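Local coordinates for protein putative N-acetylmuramoyl-L-alanine amidase,autolysin cwp6 (Peptoclostridium difficile, PDB 5J72) that probably cleaves the amide bond between N-acetylmuramic acid and L-alanine in peptidoglycan, using a zinc-dependent amidase domain tethered to the cell wall by CWB2 domains, at residues 184-189 with 373-378. Residues are numbered along the deposited sequence; the frame is centred on the assembly and turned at random.
Sequences ILLANK and IIVDSI
Val375 of helix 375-387 meets Leu186 of strand 184-187 through a single methyl branch. Its CG2 lies 3.5 Å from Leu186 CD1, a close approach for two methyl carbons, and 4.0 Å from Leu186 CD2, so it faces both ends of the leucine fork. The valine torsion explains the choice of branch: CG2 stands trans to the backbone N, whereas CG1 (chi1 66°) sits between N and the carbonyl carbon and does not reach the strand. Flanking this pair, Phe141 of helix 140-151 touches Leu186 and Arg140 touches Val375.

Three residues on, about one turn, Ile378 comes round to the side of the helix that carries Val375. Its CG2 is 4.2 Å from Ile184 CD1, a looser approach. The same CD1 lies 3.8 Å from Ile378 O, a van der Waals contact with the backbone. In Ile184, CD1 is anti to CA about the CB-CG1 bond (chi2 169°), which carries the methyl out toward the helix. Ala167, on a loop, touches both Val375 and Ile378.

The backbones remain well apart: the nearest CA atoms, those of Ile184 and Ile378, are 7.9 Å from each other. The strand is an edge strand of a four-stranded parallel sheet. Segment 184-189 falls within one CWB2 range and segment 373-378 within another, so this is packing between two CWB2 repeats, away from the metal sites. With four buried aliphatic residues and 159 Å² of surface buried in total, this is a small contact consistent with hydrophobic packing, without a directional polar bond between the two segments to fix their relative orientation.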
loop_
_atom_site.group_PDB
_atom_site.type_symbol
_atom_site.label_atom_id
_atom_site.label_comp_id
_atom_site.label_asym_id
_atom_site.label_seq_id
_atom_site.Cartn_x
_atom_site.Cartn_y
_atom_site.Cartn_z
ATOM N N ILE A 184 14.738 -11.145 0.003
ATOM C CA ILE A 184 15.548 -10.455 0.974
ATOM C C ILE A 184 15.361 -11.258 2.286
ATOM O O ILE A 184 14.224 -11.494 2.734
ATOM C CB ILE A 184 15.047 -9.023 1.178
ATOM C CG1 ILE A 184 15.406 -8.177 -0.062
ATOM C CG2 ILE A 184 15.614 -8.493 2.545
ATOM C CD1 ILE A 184 14.738 -6.749 -0.134
ATOM N N LEU A 185 16.461 -11.711 2.878
ATOM C CA LEU A 185 16.361 -12.367 4.186
ATOM C C LEU A 185 17.082 -11.420 5.203
ATOM O O LEU A 185 17.807 -10.522 4.796
ATOM C CB LEU A 185 17.073 -13.764 4.257
ATOM C CG LEU A 185 16.391 -14.808 3.359
ATOM C CD1 LEU A 185 17.193 -16.142 3.416
ATOM C CD2 LEU A 185 14.883 -15.016 3.732
ATOM N N LEU A 186 16.918 -11.690 6.477
ATOM C CA LEU A 186 17.448 -10.759 7.469
ATOM C C LEU A 186 18.548 -11.303 8.372
ATOM O O LEU A 186 18.513 -12.466 8.784
ATOM C CB LEU A 186 16.251 -10.346 8.380
ATOM C CG LEU A 186 15.061 -9.763 7.604
ATOM C CD1 LEU A 186 13.915 -9.492 8.548
ATOM C CD2 LEU A 186 15.480 -8.520 6.842
ATOM N N ALA A 187 19.495 -10.411 8.699
ATOM C CA ALA A 187 20.628 -10.719 9.566
ATOM C C ALA A 187 20.645 -9.744 10.778
ATOM O O ALA A 187 19.900 -8.756 10.798
ATOM C CB ALA A 187 21.902 -10.476 8.799
ATOM N N ASN A 188 21.491 -10.074 11.768
ATOM C CA ASN A 188 21.787 -9.203 12.890
ATOM C C ASN A 188 23.144 -8.649 12.521
ATOM O O ASN A 188 23.756 -9.106 11.541
ATOM C CB ASN A 188 21.823 -9.977 14.184
ATOM C CG ASN A 188 20.424 -10.312 14.612
ATOM O OD1 ASN A 188 19.563 -9.421 14.625
ATOM N ND2 ASN A 188 20.091 -11.526 14.983
ATOM N N LYS A 189 23.661 -7.677 13.264
ATOM C CA LYS A 189 24.944 -7.116 12.855
ATOM C C LYS A 189 26.078 -8.120 12.871
ATOM O O LYS A 189 26.959 -8.066 11.992
ATOM C CB LYS A 189 25.346 -5.944 13.808
ATOM C CG LYS A 189 26.642 -5.291 13.379
ATOM C CD LYS A 189 27.160 -4.312 14.432
ATOM C CE LYS A 189 28.422 -3.690 13.901
ATOM N NZ LYS A 189 29.073 -2.830 14.929
ATOM N N ILE A 373 5.771 -0.912 11.360
ATOM C CA ILE A 373 7.168 -1.313 11.263
ATOM C C ILE A 373 7.596 -1.111 9.829
ATOM O O ILE A 373 6.730 -0.938 8.957
ATOM C CB ILE A 373 7.308 -2.769 11.696
ATOM C CG1 ILE A 373 6.278 -3.629 10.955
ATOM C CG2 ILE A 373 7.094 -2.877 13.229
ATOM C CD1 ILE A 373 6.389 -5.063 11.385
ATOM N N ILE A 374 8.852 -1.082 9.568
ATOM C CA ILE A 374 9.274 -0.902 8.186
ATOM C C ILE A 374 9.674 -2.273 7.545
ATOM O O ILE A 374 9.451 -2.482 6.370
ATOM C CB ILE A 374 10.554 -0.005 8.185
ATOM C CG1 ILE A 374 10.202 1.438 8.686
ATOM C CG2 ILE A 374 11.171 0.030 6.792
ATOM C CD1 ILE A 374 9.267 2.134 7.745
ATOM N N VAL A 375 10.265 -3.169 8.363
ATOM C CA VAL A 375 10.900 -4.366 7.796
ATOM C C VAL A 375 9.949 -5.307 7.060
ATOM O O VAL A 375 10.391 -5.864 6.070
ATOM C CB VAL A 375 11.635 -5.108 8.931
ATOM C CG1 VAL A 375 10.616 -5.649 9.958
ATOM C CG2 VAL A 375 12.491 -6.251 8.352
ATOM N N ASP A 376 8.686 -5.469 7.495
ATOM C CA ASP A 376 7.829 -6.442 6.798
ATOM C C ASP A 376 7.559 -5.964 5.379
ATOM O O ASP A 376 7.385 -6.797 4.487
ATOM C CB ASP A 376 6.508 -6.645 7.551
ATOM C CG ASP A 376 6.642 -7.609 8.748
ATOM O OD1 ASP A 376 7.748 -8.209 8.930
ATOM O OD2 ASP A 376 5.664 -7.753 9.508
ATOM N N SER A 377 7.462 -4.627 5.165
ATOM C CA SER A 377 7.196 -4.143 3.793
ATOM C C SER A 377 8.471 -4.311 2.966
ATOM O O SER A 377 8.409 -4.511 1.761
ATOM C CB SER A 377 6.785 -2.674 3.807
ATOM O OG SER A 377 5.482 -2.601 4.371
ATOM N N ILE A 378 9.641 -4.193 3.614
ATOM C CA ILE A 378 10.899 -4.386 2.863
ATOM C C ILE A 378 11.006 -5.859 2.404
ATOM O O ILE A 378 11.272 -6.107 1.246
ATOM C CB ILE A 378 12.123 -4.078 3.790
ATOM C CG1 ILE A 378 12.234 -2.576 4.020
ATOM C CG2 ILE A 378 13.421 -4.511 3.104
ATOM C CD1 ILE A 378 13.282 -2.293 5.083
#